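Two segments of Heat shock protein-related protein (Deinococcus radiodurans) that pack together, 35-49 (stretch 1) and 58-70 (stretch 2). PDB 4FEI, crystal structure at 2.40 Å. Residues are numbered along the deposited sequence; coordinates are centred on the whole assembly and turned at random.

Stretch 1, residues 35-49: AEDGGQLTVSGERPG
Stretch 2 58-70: RPSGRFVRELAFP

Strand 40-47 and the strand about 62-68 pair antiparallel: their N-to-C directions differ by 159°, their axes approach to 4.4 Å, and the contact buries 1146 Å² in all. The register runs from Arg 47 opposite Gly 61 to Gln 40 opposite Ala 68. Backbones are extended (Val 43 phi/psi -120/134), so side chains alternate: Gln 40, Thr 42, Ser 44 and Glu 46 share a face with Ala 68, Glu 66, Val 64 and Arg 62, while Leu 41, Val 43, Leu 67, Arg 65 and Phe 63 lie on the other.

Walking stretch 2, Arg 58 (chi1 m, chi2 t, chi3 m) points its CA-to-CB bond toward stretch 1. Its guanidinium and that of Arg 47 lie face over face, with NH1 of Arg 47 3.4 Å from NH2 of Arg 58; both are donors, so this is a like-charge approach, not a hydrogen bond. With Arg 47 at chi1 p, then t, t, Pro 59 O accepts hydrogen bonds from both NE and NH2 of Arg 47, at 2.9 Å each, near the guanidinium plane; NH1 and NH2 also have partners elsewhere in the structure.

At Gly 61 the chain turns a corner with phi/psi 89/-159, a positive phi that favours glycine. It still closes a two-way hydrogen-bonded pair: Arg 47 N to Gly 61 O, 3.1 Å, and Gly 61 N to Arg 47 O, 2.9 Å. Arg 62 (chi1 t, chi2 94°) faces Glu 46 with CA atoms 4.1 Å apart, the short spacing of a non-hydrogen-bonded pair; its guanidinium lies with one face over Ser 44 CB (chi1 p), 3.7 Å from Arg 62 CZ.

Phe 63 N donates a hydrogen bond to Gly 45 O, 2.9 Å, and Gly 45 N one to Phe 63 O, 3.3 Å. With chi1 79° and chi2 82°, the Phe 63 ring lays a face over Gly 45 N; an ideal CB on Gly 45 would fall 2.8 Å from Phe 63 CE2, a clash. Phe 63 CE1 lies 3.7 Å from Val 43 CG1 (chi1 t).

Arg 65 (chi1 m) hydrogen-bonds Val 43: Arg 65 N to Val 43 O, 2.8 Å, and Val 43 N to Arg 65 O, 2.9 Å. Leu 67 (m, t) makes the shortest hydrogen bonds, Leu 41 N to Leu 67 O at 2.6 Å and Leu 67 N to Leu 41 O at 2.7 Å, and packs CD1 4.3 Å from Val 43 CG2.

Phe 69 (chi1 m, chi2 111°) ends the ladder with a hydrogen bond from Phe 69 N to Gly 39 O, 3.2 Å; Phe 69 CZ lies 4.0 Å from Leu 41 CB (chi1 t).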

ATOM      1  N   ALA A  35      -8.090  16.934  -7.146  1.00 25.03           N
ATOM      2  CA  ALA A  35      -8.967  18.055  -7.494  1.00 27.63           C
ATOM      3  C   ALA A  35     -10.197  18.084  -6.585  1.00 26.73           C
ATOM      4  O   ALA A  35     -10.835  17.069  -6.358  1.00 24.22           O
ATOM      5  CB  ALA A  35      -9.385  18.005  -8.994  1.00 27.89           C
ATOM      6  N   GLU A  36     -10.526  19.256  -6.071  1.00 29.49           N
ATOM      7  CA  GLU A  36     -11.692  19.386  -5.221  1.00 30.25           C
ATOM      8  C   GLU A  36     -12.768  20.217  -5.911  1.00 34.34           C
ATOM      9  O   GLU A  36     -12.542  21.355  -6.270  1.00 38.18           O
ATOM     10  CB  GLU A  36     -11.318  19.916  -3.819  1.00 30.94           C
ATOM     11  CG  GLU A  36     -10.645  21.270  -3.784  1.00 36.36           C
ATOM     12  CD  GLU A  36     -10.238  21.736  -2.391  1.00 39.62           C
ATOM     13  OE1 GLU A  36     -11.074  21.638  -1.451  1.00 39.89           O
ATOM     14  OE2 GLU A  36      -9.083  22.241  -2.254  1.00 44.57           O
ATOM     15  N   ASP A  37     -13.919  19.604  -6.153  1.00 35.36           N
ATOM     16  CA  ASP A  37     -15.030  20.262  -6.821  1.00 41.70           C
ATOM     17  C   ASP A  37     -16.125  20.308  -5.797  1.00 41.92           C
ATOM     18  O   ASP A  37     -16.878  19.316  -5.653  1.00 41.88           O
ATOM     19  CB  ASP A  37     -15.479  19.493  -8.084  1.00 44.47           C
ATOM     20  CG  ASP A  37     -16.606  20.211  -8.857  1.00 54.65           C
ATOM     21  OD1 ASP A  37     -17.729  20.317  -8.301  1.00 60.77           O
ATOM     22  OD2 ASP A  37     -16.390  20.664 -10.023  1.00 61.11           O
ATOM     23  N   GLY A  38     -16.170  21.435  -5.068  1.00 42.82           N
ATOM     24  CA  GLY A  38     -17.089  21.640  -3.932  1.00 42.13           C
ATOM     25  C   GLY A  38     -16.961  20.615  -2.787  1.00 37.33           C
ATOM     26  O   GLY A  38     -16.077  20.745  -1.938  1.00 35.97           O
ATOM     27  N   GLY A  39     -17.864  19.617  -2.771  1.00 36.40           N
ATOM     28  CA  GLY A  39     -17.971  18.641  -1.693  1.00 33.39           C
ATOM     29  C   GLY A  39     -17.459  17.248  -2.051  1.00 31.56           C
ATOM     30  O   GLY A  39     -17.839  16.262  -1.412  1.00 32.05           O
ATOM     31  N   GLN A  40     -16.597  17.174  -3.071  1.00 30.13           N
ATOM     32  CA  GLN A  40     -16.009  15.927  -3.530  1.00 28.90           C
ATOM     33  C   GLN A  40     -14.525  16.135  -3.752  1.00 25.37           C
ATOM     34  O   GLN A  40     -14.092  17.145  -4.296  1.00 25.17           O
ATOM     35  CB  GLN A  40     -16.641  15.419  -4.848  1.00 32.29           C
ATOM     36  CG  GLN A  40     -18.176  15.214  -4.856  1.00 40.49           C
ATOM     37  CD  GLN A  40     -18.628  13.763  -4.550  1.00 45.85           C
ATOM     38  OE1 GLN A  40     -19.660  13.547  -3.885  1.00 51.97           O
ATOM     39  NE2 GLN A  40     -17.875  12.774  -5.051  1.00 46.22           N
ATOM     40  N   LEU A  41     -13.740  15.158  -3.324  1.00 23.53           N
ATOM     41  CA  LEU A  41     -12.351  15.119  -3.667  1.00 22.08           C
ATOM     42  C   LEU A  41     -12.160  14.015  -4.707  1.00 21.74           C
ATOM     43  O   LEU A  41     -12.645  12.852  -4.544  1.00 22.19           O
ATOM     44  CB  LEU A  41     -11.538  14.815  -2.427  1.00 22.83           C
ATOM     45  CG  LEU A  41     -10.063  15.147  -2.267  1.00 23.00           C
ATOM     46  CD1 LEU A  41      -9.381  13.960  -1.726  1.00 24.00           C
ATOM     47  CD2 LEU A  41      -9.384  15.624  -3.533  1.00 23.23           C
ATOM     48  N   THR A  42     -11.484  14.382  -5.799  1.00 21.24           N
ATOM     49  CA  THR A  42     -11.163  13.400  -6.829  1.00 20.78           C
ATOM     50  C   THR A  42      -9.688  13.120  -6.803  1.00 19.61           C
ATOM     51  O   THR A  42      -8.891  14.047  -6.849  1.00 19.47           O
ATOM     52  CB  THR A  42     -11.663  13.785  -8.224  1.00 22.10           C
ATOM     53  OG1 THR A  42     -13.076  14.071  -8.151  1.00 24.39           O
ATOM     54  CG2 THR A  42     -11.390  12.632  -9.214  1.00 21.44           C
ATOM     55  N   VAL A  43      -9.345  11.840  -6.655  1.00 19.84           N
ATOM     56  CA  VAL A  43      -7.947  11.416  -6.627  1.00 20.59           C
ATOM     57  C   VAL A  43      -7.722  10.432  -7.778  1.00 20.46           C
ATOM     58  O   VAL A  43      -8.518   9.486  -7.964  1.00 21.47           O
ATOM     59  CB  VAL A  43      -7.547  10.679  -5.284  1.00 22.62           C
ATOM     60  CG1 VAL A  43      -6.057  10.531  -5.232  1.00 25.66           C
ATOM     61  CG2 VAL A  43      -7.979  11.436  -4.094  1.00 23.42           C
ATOM     62  N   SER A  44      -6.638  10.632  -8.520  1.00 20.22           N
ATOM     63  CA  SER A  44      -6.262   9.746  -9.595  1.00 19.96           C
ATOM     64  C   SER A  44      -4.765   9.552  -9.601  1.00 20.99           C
ATOM     65  O   SER A  44      -4.035  10.360  -9.070  1.00 21.86           O
ATOM     66  CB  SER A  44      -6.770  10.287 -10.949  1.00 19.56           C
ATOM     67  OG  SER A  44      -6.195  11.559 -11.227  1.00 19.34           O
ATOM     68  N   GLY A  45      -4.317   8.441 -10.179  1.00 22.18           N
ATOM     69  CA  GLY A  45      -2.903   8.140 -10.337  1.00 24.06           C
ATOM     70  C   GLY A  45      -2.722   6.791 -10.986  1.00 25.50           C
ATOM     71  O   GLY A  45      -3.688   6.208 -11.482  1.00 25.17           O
ATOM     72  N   GLU A  46      -1.487   6.257 -10.940  1.00 20.15           N
ATOM     73  CA  GLU A  46      -1.170   5.041 -11.646  1.00 20.57           C
ATOM     74  C   GLU A  46       0.002   4.315 -10.997  1.00 19.44           C
ATOM     75  O   GLU A  46       0.900   4.944 -10.434  1.00 19.94           O
ATOM     76  CB  GLU A  46      -0.813   5.406 -13.087  1.00 23.89           C
ATOM     77  CG  GLU A  46      -0.488   4.234 -13.996  1.00 26.90           C
ATOM     78  CD  GLU A  46      -0.091   4.650 -15.396  1.00 33.53           C
ATOM     79  OE1 GLU A  46       0.121   3.759 -16.269  1.00 39.96           O
ATOM     80  OE2 GLU A  46       0.021   5.852 -15.640  1.00 37.47           O
ATOM     81  N   ARG A  47       0.008   2.987 -11.096  1.00 18.93           N
ATOM     82  CA  ARG A  47       1.221   2.226 -10.861  1.00 19.54           C
ATOM     83  C   ARG A  47       1.428   1.187 -11.972  1.00 20.57           C
ATOM     84  O   ARG A  47       0.460   0.622 -12.468  1.00 20.39           O
ATOM     85  CB  ARG A  47       1.288   1.621  -9.443  1.00 18.65           C
ATOM     86  CG  ARG A  47       0.531   0.334  -9.223  1.00 18.35           C
ATOM     87  CD  ARG A  47       0.956  -0.239  -7.866  1.00 19.98           C
ATOM     88  NE  ARG A  47       0.142  -1.340  -7.374  1.00 20.76           N
ATOM     89  CZ  ARG A  47       0.320  -1.929  -6.186  1.00 24.94           C
ATOM     90  NH1 ARG A  47       1.316  -1.552  -5.389  1.00 26.42           N
ATOM     91  NH2 ARG A  47      -0.455  -2.949  -5.805  1.00 27.87           N
ATOM     92  N   PRO A  48       2.697   0.953 -12.366  1.00 22.75           N
ATOM     93  CA  PRO A  48       2.978  -0.009 -13.435  1.00 24.60           C
ATOM     94  C   PRO A  48       2.575  -1.446 -13.063  1.00 22.90           C
ATOM     95  O   PRO A  48       2.623  -1.836 -11.885  1.00 22.21           O
ATOM     96  CB  PRO A  48       4.518   0.099 -13.631  1.00 27.95           C
ATOM     97  CG  PRO A  48       5.048   0.625 -12.335  1.00 27.58           C
ATOM     98  CD  PRO A  48       3.930   1.554 -11.814  1.00 24.93           C
ATOM     99  N   GLY A  49       2.184  -2.229 -14.056  1.00 24.27           N
ATOM    100  CA  GLY A  49       1.993  -3.650 -13.853  1.00 23.50           C
ATOM    101  C   GLY A  49       3.327  -4.346 -13.634  1.00 24.46           C
ATOM    102  O   GLY A  49       4.354  -4.008 -14.237  1.00 26.76           O
ATOM    103  N   ARG A  58      -1.936  -8.516  -6.351  1.00 15.66           N
ATOM    104  CA  ARG A  58      -1.806  -7.076  -6.256  1.00 15.39           C
ATOM    105  C   ARG A  58      -2.451  -6.375  -7.433  1.00 15.29           C
ATOM    106  O   ARG A  58      -2.287  -6.811  -8.577  1.00 15.95           O
ATOM    107  CB  ARG A  58      -0.327  -6.693  -6.203  1.00 15.24           C
ATOM    108  CG  ARG A  58       0.464  -7.233  -4.964  1.00 15.24           C
ATOM    109  CD  ARG A  58       1.716  -6.420  -4.741  1.00 16.20           C
ATOM    110  NE  ARG A  58       2.376  -6.200  -6.027  1.00 17.36           N
ATOM    111  CZ  ARG A  58       3.160  -5.167  -6.322  1.00 17.66           C
ATOM    112  NH1 ARG A  58       3.698  -5.091  -7.537  1.00 19.19           N
ATOM    113  NH2 ARG A  58       3.413  -4.222  -5.415  1.00 19.18           N
ATOM    114  N   PRO A  59      -3.172  -5.254  -7.169  1.00 15.11           N
ATOM    115  CA  PRO A  59      -3.761  -4.432  -8.255  1.00 14.84           C
ATOM    116  C   PRO A  59      -2.715  -3.630  -9.039  1.00 15.25           C
ATOM    117  O   PRO A  59      -1.699  -3.251  -8.459  1.00 15.41           O
ATOM    118  CB  PRO A  59      -4.666  -3.447  -7.508  1.00 15.11           C
ATOM    119  CG  PRO A  59      -4.554  -3.749  -6.039  1.00 14.82           C
ATOM    120  CD  PRO A  59      -3.386  -4.650  -5.832  1.00 14.77           C
ATOM    121  N   SER A  60      -2.993  -3.338 -10.322  1.00 15.92           N
ATOM    122  CA  SER A  60      -2.099  -2.567 -11.195  1.00 16.89           C
ATOM    123  C   SER A  60      -2.869  -1.514 -11.961  1.00 17.37           C
ATOM    124  O   SER A  60      -4.082  -1.610 -12.099  1.00 17.16           O
ATOM    125  CB  SER A  60      -1.476  -3.473 -12.279  1.00 17.56           C
ATOM    126  OG  SER A  60      -0.517  -4.294 -11.695  1.00 21.44           O
ATOM    127  N   GLY A  61      -2.122  -0.581 -12.562  1.00 18.42           N
ATOM    128  CA  GLY A  61      -2.644   0.342 -13.551  1.00 19.28           C
ATOM    129  C   GLY A  61      -3.191   1.607 -12.907  1.00 19.04           C
ATOM    130  O   GLY A  61      -2.826   1.942 -11.774  1.00 18.40           O
ATOM    131  N   ARG A  62      -4.060   2.294 -13.647  1.00 19.21           N
ATOM    132  CA  ARG A  62      -4.646   3.564 -13.218  1.00 19.17           C
ATOM    133  C   ARG A  62      -5.775   3.366 -12.214  1.00 17.50           C
ATOM    134  O   ARG A  62      -6.489   2.366 -12.253  1.00 17.28           O
ATOM    135  CB  ARG A  62      -5.100   4.363 -14.430  1.00 21.10           C
ATOM    136  CG  ARG A  62      -6.234   5.364 -14.199  1.00 21.22           C
ATOM    137  CD  ARG A  62      -5.737   6.763 -13.909  1.00 24.09           C
ATOM    138  NE  ARG A  62      -6.806   7.688 -14.187  1.00 25.83           N
ATOM    139  CZ  ARG A  62      -6.635   8.973 -14.448  1.00 27.42           C
ATOM    140  NH1 ARG A  62      -5.391   9.486 -14.430  1.00 33.97           N
ATOM    141  NH2 ARG A  62      -7.700   9.730 -14.686  1.00 26.61           N
ATOM    142  N   PHE A  63      -5.877   4.293 -11.267  1.00 16.96           N
ATOM    143  CA  PHE A  63      -6.971   4.315 -10.323  1.00 15.73           C
ATOM    144  C   PHE A  63      -7.667   5.694 -10.354  1.00 15.92           C
ATOM    145  O   PHE A  63      -7.038   6.706 -10.639  1.00 16.86           O
ATOM    146  CB  PHE A  63      -6.455   4.004  -8.903  1.00 15.31           C
ATOM    147  CG  PHE A  63      -5.779   5.195  -8.208  1.00 15.71           C
ATOM    148  CD1 PHE A  63      -6.532   6.190  -7.546  1.00 15.67           C
ATOM    149  CD2 PHE A  63      -4.398   5.289  -8.173  1.00 16.41           C
ATOM    150  CE1 PHE A  63      -5.911   7.232  -6.909  1.00 16.69           C
ATOM    151  CE2 PHE A  63      -3.768   6.344  -7.518  1.00 17.51           C
ATOM    152  CZ  PHE A  63      -4.519   7.317  -6.899  1.00 17.98           C
ATOM    153  N   VAL A  64      -8.963   5.699 -10.079  1.00 15.33           N
ATOM    154  CA  VAL A  64      -9.712   6.919  -9.983  1.00 15.62           C
ATOM    155  C   VAL A  64     -10.716   6.781  -8.835  1.00 15.14           C
ATOM    156  O   VAL A  64     -11.545   5.850  -8.837  1.00 15.16           O
ATOM    157  CB  VAL A  64     -10.489   7.276 -11.324  1.00 16.61           C
ATOM    158  CG1 VAL A  64     -11.264   8.607 -11.154  1.00 16.30           C
ATOM    159  CG2 VAL A  64      -9.540   7.301 -12.517  1.00 16.91           C
ATOM    160  N   ARG A  65     -10.637   7.686  -7.857  1.00 18.81           N
ATOM    161  CA  ARG A  65     -11.643   7.744  -6.773  1.00 18.20           C
ATOM    162  C   ARG A  65     -12.314   9.108  -6.665  1.00 17.91           C
ATOM    163  O   ARG A  65     -11.649  10.146  -6.793  1.00 18.40           O
ATOM    164  CB  ARG A  65     -11.064   7.306  -5.430  1.00 17.44           C
ATOM    165  CG  ARG A  65     -10.540   5.899  -5.505  1.00 19.04           C
ATOM    166  CD  ARG A  65     -10.596   5.226  -4.252  1.00 18.39           C
ATOM    167  NE  ARG A  65     -11.964   4.928  -3.851  1.00 17.30           N
ATOM    168  CZ  ARG A  65     -12.257   4.514  -2.625  1.00 17.03           C
ATOM    169  NH1 ARG A  65     -11.264   4.327  -1.721  1.00 16.35           N
ATOM    170  NH2 ARG A  65     -13.509   4.300  -2.288  1.00 18.22           N
ATOM    171  N   GLU A  66     -13.627   9.083  -6.467  1.00 17.92           N
ATOM    172  CA  GLU A  66     -14.433  10.276  -6.225  1.00 17.89           C
ATOM    173  C   GLU A  66     -14.990  10.137  -4.790  1.00 17.70           C
ATOM    174  O   GLU A  66     -15.812   9.236  -4.501  1.00 18.42           O
ATOM    175  CB  GLU A  66     -15.548  10.378  -7.252  1.00 19.03           C
ATOM    176  CG  GLU A  66     -15.929  11.761  -7.659  1.00 20.29           C
ATOM    177  CD  GLU A  66     -16.758  11.795  -8.955  1.00 24.70           C
ATOM    178  OE1 GLU A  66     -16.348  12.537  -9.914  1.00 27.54           O
ATOM    179  OE2 GLU A  66     -17.823  11.106  -9.022  1.00 24.53           O
ATOM    180  N   LEU A  67     -14.504  11.002  -3.883  1.00 17.03           N
ATOM    181  CA  LEU A  67     -14.697  10.799  -2.443  1.00 16.45           C
ATOM    182  C   LEU A  67     -15.329  12.041  -1.836  1.00 17.05           C
ATOM    183  O   LEU A  67     -14.795  13.148  -1.992  1.00 17.32           O
ATOM    184  CB  LEU A  67     -13.364  10.486  -1.718  1.00 15.71           C
ATOM    185  CG  LEU A  67     -12.428   9.392  -2.237  1.00 16.13           C
ATOM    186  CD1 LEU A  67     -11.046   9.639  -1.689  1.00 16.45           C
ATOM    187  CD2 LEU A  67     -12.885   7.955  -1.910  1.00 16.89           C
ATOM    188  N   ALA A  68     -16.472  11.854  -1.171  1.00 17.53           N
ATOM    189  CA  ALA A  68     -17.242  12.987  -0.616  1.00 18.22           C
ATOM    190  C   ALA A  68     -16.652  13.342   0.715  1.00 18.26           C
ATOM    191  O   ALA A  68     -16.329  12.425   1.501  1.00 19.50           O
ATOM    192  CB  ALA A  68     -18.711  12.589  -0.431  1.00 19.29           C
ATOM    193  N   PHE A  69     -16.484  14.638   0.982  1.00 18.58           N
ATOM    194  CA  PHE A  69     -16.018  15.087   2.317  1.00 18.63           C
ATOM    195  C   PHE A  69     -17.044  14.724   3.400  1.00 19.18           C
ATOM    196  O   PHE A  69     -18.210  15.049   3.267  1.00 20.05           O
ATOM    197  CB  PHE A  69     -15.779  16.591   2.360  1.00 18.50           C
ATOM    198  CG  PHE A  69     -14.689  17.068   1.449  1.00 18.43           C
ATOM    199  CD1 PHE A  69     -14.985  17.848   0.313  1.00 18.47           C
ATOM    200  CD2 PHE A  69     -13.365  16.770   1.731  1.00 18.81           C
ATOM    201  CE1 PHE A  69     -13.970  18.286  -0.535  1.00 19.29           C
ATOM    202  CE2 PHE A  69     -12.324  17.215   0.891  1.00 19.87           C
ATOM    203  CZ  PHE A  69     -12.630  17.979  -0.242  1.00 19.25           C
ATOM    204  N   PRO A  70     -16.601  14.053   4.470  1.00 19.54           N
ATOM    205  CA  PRO A  70     -17.506  13.687   5.591  1.00 20.97           C
ATOM    206  C   PRO A  70     -17.930  14.923   6.352  1.00 22.41           C
ATOM    207  O   PRO A  70     -18.932  14.890   7.069  1.00 23.77           O
ATOM    208  CB  PRO A  70     -16.612  12.808   6.518  1.00 20.53           C
ATOM    209  CG  PRO A  70     -15.429  12.411   5.657  1.00 19.23           C
ATOM    210  CD  PRO A  70     -15.230  13.538   4.668  1.00 18.71           C
TER